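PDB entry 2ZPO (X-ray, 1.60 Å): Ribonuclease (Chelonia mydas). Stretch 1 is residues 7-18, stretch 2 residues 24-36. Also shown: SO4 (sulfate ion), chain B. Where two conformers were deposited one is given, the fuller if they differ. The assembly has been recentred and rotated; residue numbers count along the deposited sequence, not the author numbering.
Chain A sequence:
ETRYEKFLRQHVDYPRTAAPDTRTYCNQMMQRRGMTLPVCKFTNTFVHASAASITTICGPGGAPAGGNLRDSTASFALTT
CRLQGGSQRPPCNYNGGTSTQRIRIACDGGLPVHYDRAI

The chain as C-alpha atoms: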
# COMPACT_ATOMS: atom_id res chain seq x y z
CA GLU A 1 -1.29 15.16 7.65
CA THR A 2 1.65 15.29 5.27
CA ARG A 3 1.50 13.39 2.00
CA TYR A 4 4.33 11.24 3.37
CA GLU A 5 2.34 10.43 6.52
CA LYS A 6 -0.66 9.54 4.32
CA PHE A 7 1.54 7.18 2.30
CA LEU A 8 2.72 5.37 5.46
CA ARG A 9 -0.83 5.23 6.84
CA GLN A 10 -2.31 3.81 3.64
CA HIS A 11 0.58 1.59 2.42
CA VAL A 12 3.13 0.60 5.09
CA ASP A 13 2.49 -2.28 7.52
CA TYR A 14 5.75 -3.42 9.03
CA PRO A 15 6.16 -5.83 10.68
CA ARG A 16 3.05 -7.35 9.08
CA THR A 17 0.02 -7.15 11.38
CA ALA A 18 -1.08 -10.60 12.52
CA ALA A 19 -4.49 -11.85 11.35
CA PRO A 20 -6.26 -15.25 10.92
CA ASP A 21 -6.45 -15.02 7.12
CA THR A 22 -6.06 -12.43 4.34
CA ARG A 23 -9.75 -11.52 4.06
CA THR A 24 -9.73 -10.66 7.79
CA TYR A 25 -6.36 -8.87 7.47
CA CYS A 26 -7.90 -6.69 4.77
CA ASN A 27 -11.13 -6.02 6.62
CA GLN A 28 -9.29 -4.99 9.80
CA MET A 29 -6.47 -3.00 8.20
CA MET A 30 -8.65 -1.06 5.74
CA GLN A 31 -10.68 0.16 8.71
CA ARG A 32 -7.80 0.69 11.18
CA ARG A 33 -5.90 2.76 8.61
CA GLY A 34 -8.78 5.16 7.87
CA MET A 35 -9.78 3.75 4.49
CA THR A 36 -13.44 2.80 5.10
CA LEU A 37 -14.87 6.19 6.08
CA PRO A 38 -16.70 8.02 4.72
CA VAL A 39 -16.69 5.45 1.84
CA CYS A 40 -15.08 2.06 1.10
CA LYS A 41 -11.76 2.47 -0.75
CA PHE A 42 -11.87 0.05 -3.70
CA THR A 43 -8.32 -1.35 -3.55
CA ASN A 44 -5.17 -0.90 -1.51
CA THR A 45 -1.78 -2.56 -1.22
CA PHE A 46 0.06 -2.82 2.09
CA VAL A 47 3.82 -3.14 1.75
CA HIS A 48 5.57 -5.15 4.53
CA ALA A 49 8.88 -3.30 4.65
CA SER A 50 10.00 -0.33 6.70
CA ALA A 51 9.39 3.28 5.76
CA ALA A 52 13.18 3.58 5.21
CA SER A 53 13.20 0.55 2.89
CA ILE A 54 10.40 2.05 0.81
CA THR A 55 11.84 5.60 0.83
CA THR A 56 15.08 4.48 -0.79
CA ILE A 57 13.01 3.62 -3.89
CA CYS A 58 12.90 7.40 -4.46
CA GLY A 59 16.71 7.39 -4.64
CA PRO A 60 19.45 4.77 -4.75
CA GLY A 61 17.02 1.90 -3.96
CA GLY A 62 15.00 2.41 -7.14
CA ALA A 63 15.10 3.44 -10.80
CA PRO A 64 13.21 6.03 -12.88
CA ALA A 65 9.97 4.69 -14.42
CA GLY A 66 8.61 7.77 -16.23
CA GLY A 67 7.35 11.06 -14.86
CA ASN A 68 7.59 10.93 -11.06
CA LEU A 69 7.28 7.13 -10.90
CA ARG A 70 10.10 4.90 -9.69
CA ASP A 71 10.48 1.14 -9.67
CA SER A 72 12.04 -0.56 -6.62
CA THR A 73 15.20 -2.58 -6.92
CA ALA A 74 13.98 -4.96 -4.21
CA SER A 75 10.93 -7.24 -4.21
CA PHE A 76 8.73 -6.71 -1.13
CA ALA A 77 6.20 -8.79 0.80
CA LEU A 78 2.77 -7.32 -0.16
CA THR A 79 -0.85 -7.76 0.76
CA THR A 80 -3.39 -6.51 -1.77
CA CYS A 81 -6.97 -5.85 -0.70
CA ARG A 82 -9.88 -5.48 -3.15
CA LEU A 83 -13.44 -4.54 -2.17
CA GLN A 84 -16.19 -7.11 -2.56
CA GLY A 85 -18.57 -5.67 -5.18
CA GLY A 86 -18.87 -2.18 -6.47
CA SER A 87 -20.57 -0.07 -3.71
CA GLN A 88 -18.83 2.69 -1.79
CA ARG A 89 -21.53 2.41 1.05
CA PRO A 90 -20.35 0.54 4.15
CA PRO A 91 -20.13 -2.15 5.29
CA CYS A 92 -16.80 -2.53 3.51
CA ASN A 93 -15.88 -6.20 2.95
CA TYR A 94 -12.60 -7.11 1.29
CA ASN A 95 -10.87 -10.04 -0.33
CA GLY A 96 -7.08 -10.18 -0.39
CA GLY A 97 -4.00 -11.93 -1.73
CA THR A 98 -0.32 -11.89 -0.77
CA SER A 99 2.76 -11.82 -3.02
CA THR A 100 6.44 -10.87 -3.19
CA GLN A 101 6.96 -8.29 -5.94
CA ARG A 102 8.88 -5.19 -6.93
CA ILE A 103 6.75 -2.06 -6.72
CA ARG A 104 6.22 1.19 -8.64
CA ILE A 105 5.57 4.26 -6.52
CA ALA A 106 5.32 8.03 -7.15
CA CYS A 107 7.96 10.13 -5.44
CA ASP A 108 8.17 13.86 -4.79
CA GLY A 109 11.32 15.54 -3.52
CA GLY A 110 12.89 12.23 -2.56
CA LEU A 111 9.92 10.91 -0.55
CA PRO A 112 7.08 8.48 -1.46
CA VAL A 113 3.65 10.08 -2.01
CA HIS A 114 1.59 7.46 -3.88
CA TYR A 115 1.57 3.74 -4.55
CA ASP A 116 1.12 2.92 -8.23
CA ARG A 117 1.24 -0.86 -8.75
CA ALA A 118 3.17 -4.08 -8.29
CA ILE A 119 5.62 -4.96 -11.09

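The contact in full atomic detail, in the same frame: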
# COMPACT_ATOMS: atom_id res chain seq x y z
N PHE A 7 0.97 8.35 2.98
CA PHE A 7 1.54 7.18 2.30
C PHE A 7 1.83 6.06 3.31
O PHE A 7 1.49 4.90 3.06
CB PHE A 7 2.79 7.53 1.50
CG PHE A 7 3.41 6.33 0.81
CD1 PHE A 7 4.35 5.54 1.48
CD2 PHE A 7 3.03 5.98 -0.49
CE1 PHE A 7 4.91 4.42 0.85
CE2 PHE A 7 3.60 4.88 -1.15
CZ PHE A 7 4.54 4.08 -0.46
N LEU A 8 2.49 6.37 4.42
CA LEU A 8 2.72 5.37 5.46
C LEU A 8 1.40 4.81 6.01
O LEU A 8 1.29 3.61 6.22
CB LEU A 8 3.52 5.97 6.63
CG LEU A 8 4.90 6.53 6.30
CD1 LEU A 8 5.58 6.86 7.63
CD2 LEU A 8 5.75 5.60 5.48
N ARG A 9 0.42 5.68 6.24
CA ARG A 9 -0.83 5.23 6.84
C ARG A 9 -1.56 4.26 5.92
O ARG A 9 -2.05 3.22 6.38
CB ARG A 9 -1.74 6.44 7.12
CG ARG A 9 -3.16 6.06 7.58
CD ARG A 9 -3.98 7.29 8.01
NE ARG A 9 -4.08 8.34 7.00
CZ ARG A 9 -4.97 8.35 6.01
NH1 ARG A 9 -5.83 7.36 5.89
NH2 ARG A 9 -4.99 9.36 5.13
N GLN A 10 -1.60 4.59 4.64
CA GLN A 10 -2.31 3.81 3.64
C GLN A 10 -1.54 2.54 3.19
O GLN A 10 -2.17 1.51 2.89
CB GLN A 10 -2.66 4.66 2.42
CG GLN A 10 -3.74 5.72 2.70
CD GLN A 10 -4.35 6.32 1.47
OE1 GLN A 10 -5.58 6.45 1.37
NE2 GLN A 10 -3.53 6.73 0.52
N HIS A 11 -0.20 2.61 3.17
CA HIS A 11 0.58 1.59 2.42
C HIS A 11 1.71 0.86 3.14
O HIS A 11 2.34 -0.03 2.55
CB HIS A 11 1.13 2.20 1.12
CG HIS A 11 0.07 2.71 0.19
ND1 HIS A 11 -0.85 1.88 -0.43
CD2 HIS A 11 -0.25 3.97 -0.18
CE1 HIS A 11 -1.66 2.61 -1.18
NE2 HIS A 11 -1.31 3.88 -1.05
N VAL A 12 2.01 1.23 4.38
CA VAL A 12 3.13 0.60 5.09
C VAL A 12 2.62 -0.16 6.33
O VAL A 12 2.01 0.44 7.24
CB VAL A 12 4.25 1.63 5.45
CG1 VAL A 12 5.37 0.94 6.23
CG2 VAL A 12 4.80 2.32 4.19
N ASP A 13 2.86 -1.47 6.36
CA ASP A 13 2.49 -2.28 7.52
C ASP A 13 3.66 -3.18 7.83
O ASP A 13 3.81 -4.25 7.24
CB ASP A 13 1.24 -3.09 7.26
CG ASP A 13 0.85 -3.97 8.44
OD1 ASP A 13 1.02 -3.50 9.59
OD2 ASP A 13 0.38 -5.10 8.21
N TYR A 14 4.52 -2.71 8.74
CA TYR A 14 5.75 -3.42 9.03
C TYR A 14 6.14 -3.31 10.51
O TYR A 14 6.25 -2.19 11.01
CB TYR A 14 6.88 -2.88 8.15
CG TYR A 14 8.19 -3.49 8.55
CD1 TYR A 14 8.53 -4.78 8.11
CD2 TYR A 14 9.05 -2.82 9.43
CE1 TYR A 14 9.72 -5.37 8.52
CE2 TYR A 14 10.23 -3.41 9.85
CZ TYR A 14 10.55 -4.68 9.38
OH TYR A 14 11.73 -5.25 9.77
N PRO A 15 6.38 -4.46 11.19
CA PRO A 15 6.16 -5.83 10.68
C PRO A 15 4.68 -6.05 10.35
O PRO A 15 3.84 -5.29 10.85
CB PRO A 15 6.58 -6.74 11.86
CG PRO A 15 7.41 -5.84 12.76
CD PRO A 15 6.91 -4.46 12.57
N ARG A 16 4.41 -7.04 9.49
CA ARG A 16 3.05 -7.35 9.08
C ARG A 16 2.17 -7.58 10.30
O ARG A 16 2.58 -8.26 11.26
CB ARG A 16 3.03 -8.56 8.15
CG ARG A 16 1.71 -8.73 7.43
CD ARG A 16 1.76 -9.88 6.46
NE ARG A 16 0.61 -9.85 5.56
CZ ARG A 16 -0.54 -10.47 5.79
NH1 ARG A 16 -0.72 -11.20 6.89
NH2 ARG A 16 -1.52 -10.37 4.90
N THR A 17 0.99 -6.98 10.29
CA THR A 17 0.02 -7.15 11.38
C THR A 17 -0.56 -8.55 11.30
O THR A 17 -0.92 -9.03 10.23
CB THR A 17 -1.07 -6.05 11.30
OG1 THR A 17 -0.46 -4.80 11.56
CG2 THR A 17 -2.21 -6.29 12.31
N ALA A 18 -0.58 -9.24 12.45
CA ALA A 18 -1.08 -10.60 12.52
C ALA A 18 -2.59 -10.62 12.31
O ALA A 18 -3.29 -9.69 12.72
CB ALA A 18 -0.71 -11.22 13.89
N THR A 24 -9.62 -11.32 6.49
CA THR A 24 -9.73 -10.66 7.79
C THR A 24 -8.65 -9.58 7.95
O THR A 24 -8.92 -8.51 8.48
CB THR A 24 -9.64 -11.65 8.98
OG1 THR A 24 -10.62 -12.70 8.85
CG2 THR A 24 -9.90 -10.93 10.27
N TYR A 25 -7.42 -9.88 7.53
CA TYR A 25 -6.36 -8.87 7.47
C TYR A 25 -6.89 -7.61 6.78
O TYR A 25 -6.81 -6.49 7.29
CB TYR A 25 -5.14 -9.41 6.72
CG TYR A 25 -4.06 -8.37 6.57
CD1 TYR A 25 -4.06 -7.51 5.47
CD2 TYR A 25 -3.06 -8.25 7.53
CE1 TYR A 25 -3.07 -6.55 5.34
CE2 TYR A 25 -2.05 -7.28 7.42
CZ TYR A 25 -2.08 -6.42 6.33
OH TYR A 25 -1.09 -5.46 6.22
N CYS A 26 -7.43 -7.82 5.57
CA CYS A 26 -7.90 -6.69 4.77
C CYS A 26 -9.04 -5.91 5.44
O CYS A 26 -9.03 -4.70 5.50
CB CYS A 26 -8.28 -7.18 3.39
SG CYS A 26 -6.86 -7.54 2.35
N ASN A 27 -10.02 -6.65 5.97
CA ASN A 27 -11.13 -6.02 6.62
C ASN A 27 -10.68 -5.15 7.81
O ASN A 27 -11.11 -4.00 7.96
CB ASN A 27 -12.12 -7.11 7.04
CG ASN A 27 -12.91 -7.66 5.85
OD1 ASN A 27 -13.06 -6.97 4.82
ND2 ASN A 27 -13.44 -8.87 5.99
N GLN A 28 -9.79 -5.70 8.62
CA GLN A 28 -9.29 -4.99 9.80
C GLN A 28 -8.42 -3.80 9.42
O GLN A 28 -8.56 -2.71 9.96
CB GLN A 28 -8.50 -5.96 10.69
CG GLN A 28 -9.39 -7.03 11.32
CD GLN A 28 -8.65 -8.01 12.25
OE1 GLN A 28 -7.49 -8.37 12.01
NE2 GLN A 28 -9.34 -8.47 13.29
N MET A 29 -7.51 -4.01 8.48
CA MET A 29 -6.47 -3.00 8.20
C MET A 29 -7.08 -1.83 7.42
O MET A 29 -6.73 -0.67 7.66
CB MET A 29 -5.29 -3.64 7.45
CG MET A 29 -4.47 -4.60 8.28
SD MET A 29 -3.63 -3.83 9.69
CE MET A 29 -2.90 -2.40 8.94
N MET A 30 -8.00 -2.13 6.51
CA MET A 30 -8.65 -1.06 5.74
C MET A 30 -9.38 -0.12 6.68
O MET A 30 -9.38 1.08 6.47
CB MET A 30 -9.59 -1.64 4.69
CG MET A 30 -8.87 -2.32 3.51
SD MET A 30 -7.67 -1.28 2.62
CE MET A 30 -8.77 -0.23 1.67
N GLN A 31 -9.99 -0.67 7.72
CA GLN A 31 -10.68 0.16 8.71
C GLN A 31 -9.70 0.89 9.63
O GLN A 31 -9.79 2.11 9.79
CB GLN A 31 -11.63 -0.68 9.55
CG GLN A 31 -12.39 0.16 10.57
CD GLN A 31 -13.48 -0.60 11.29
OE1 GLN A 31 -13.98 -1.61 10.79
NE2 GLN A 31 -13.86 -0.11 12.47
N ARG A 32 -8.78 0.13 10.23
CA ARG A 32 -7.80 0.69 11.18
C ARG A 32 -7.03 1.87 10.59
O ARG A 32 -6.75 2.88 11.28
CB ARG A 32 -6.82 -0.41 11.65
CG ARG A 32 -7.41 -1.44 12.61
CD ARG A 32 -6.42 -2.58 12.92
NE ARG A 32 -7.01 -3.60 13.80
CZ ARG A 32 -6.53 -4.83 13.95
NH1 ARG A 32 -5.44 -5.21 13.28
NH2 ARG A 32 -7.13 -5.70 14.77
N ARG A 33 -6.71 1.76 9.30
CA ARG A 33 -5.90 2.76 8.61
C ARG A 33 -6.71 3.90 7.98
O ARG A 33 -6.16 4.70 7.23
CB ARG A 33 -5.00 2.08 7.57
CG ARG A 33 -4.00 1.12 8.14
CD ARG A 33 -3.05 1.81 9.14
NE ARG A 33 -2.02 0.86 9.59
CZ ARG A 33 -0.83 0.69 8.99
NH1 ARG A 33 -0.53 1.42 7.94
NH2 ARG A 33 0.05 -0.17 9.48
N GLY A 34 -8.01 3.97 8.26
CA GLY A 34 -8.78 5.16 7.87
C GLY A 34 -9.33 5.11 6.47
O GLY A 34 -9.66 6.14 5.90
N MET A 35 -9.41 3.91 5.89
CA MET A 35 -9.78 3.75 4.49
C MET A 35 -11.21 3.22 4.24
O MET A 35 -11.56 2.86 3.11
CB MET A 35 -8.70 2.93 3.77
CG MET A 35 -7.45 3.74 3.47
SD MET A 35 -6.16 2.74 2.64
CE MET A 35 -5.63 1.72 4.01
N THR A 36 -12.04 3.22 5.28
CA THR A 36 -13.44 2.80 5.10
C THR A 36 -14.47 3.86 5.53
O THR A 36 -15.67 3.59 5.54
CB THR A 36 -13.76 1.46 5.78
OG1 THR A 36 -13.62 1.58 7.19
CG2 THR A 36 -12.83 0.36 5.28
S SO4 B . -2.42 6.52 -3.18
O1 SO4 B . -3.22 5.82 -2.17
O2 SO4 B . -3.22 6.85 -4.36
O3 SO4 B . -1.86 7.78 -2.64
O4 SO4 B . -1.36 5.65 -3.63
O HOH W 1 -4.28 -7.93 14.56
O HOH W 2 -6.25 -10.35 14.15
O HOH W 3 -5.43 -7.27 11.49

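The contact between the two stretches is anchored by Arg33 of the second stretch, whose guanidinium meets Arg9 O, a carbonyl with no helical N-H partner, and Val12 O, just beyond the first helix. Arg33 NH1 donates to Arg9 O and to Val12 O, both at 2.8 Å, and Arg33 NH2 also donates to Val12 O, at 3.0 Å. These oxygens lie near the guanidinium plane, where the N-H groups point. Val12 is the first residue to depart from helical angles. The exchange is reciprocal: Arg9 NH1 donates to Arg33 O at 3.0 Å, and here the two backbones come close, with the CA atoms of Arg9 and Arg33 5.9 Å apart.

Asp13, buried and pointing toward the second stretch, forms the next centre. Asp13 OD2 accepts a short hydrogen bond from Tyr25 OH (2.5 Å), while Asp13 OD1 forms a longer salt bridge with Arg33 NH2 (3.5 Å). The same carboxylate organises its own loop, since Thr17 OG1 donates to Asp13 OD1 (2.8 Å) and Thr17 N to Asp13 OD2 (2.9 Å).

Tyr25 is engaged at face as well as edge. The guanidinium of Arg16 lies flat on its ring, the planes inclined by 16°, and Arg16 CZ sits 4.0 Å from the centroid of the Tyr25 ring in a cation-pi arrangement.

Van der Waals contacts of the two methionines complete the packing. Met29 SD lies 3.8 Å from Thr17 CB, and Met29 CE approaches Asp13 CG at 4.1 Å. The end of the Met35 side chain comes near Gln10, with Met35 SD 3.8 Å from Gln10 CG and Met35 CE 3.6 Å from Gln10 O. At the outer margin, a water bridges the stretches, donating to Ala18 O (2.7 Å) and accepting from Arg32 NH1 (3.2 Å).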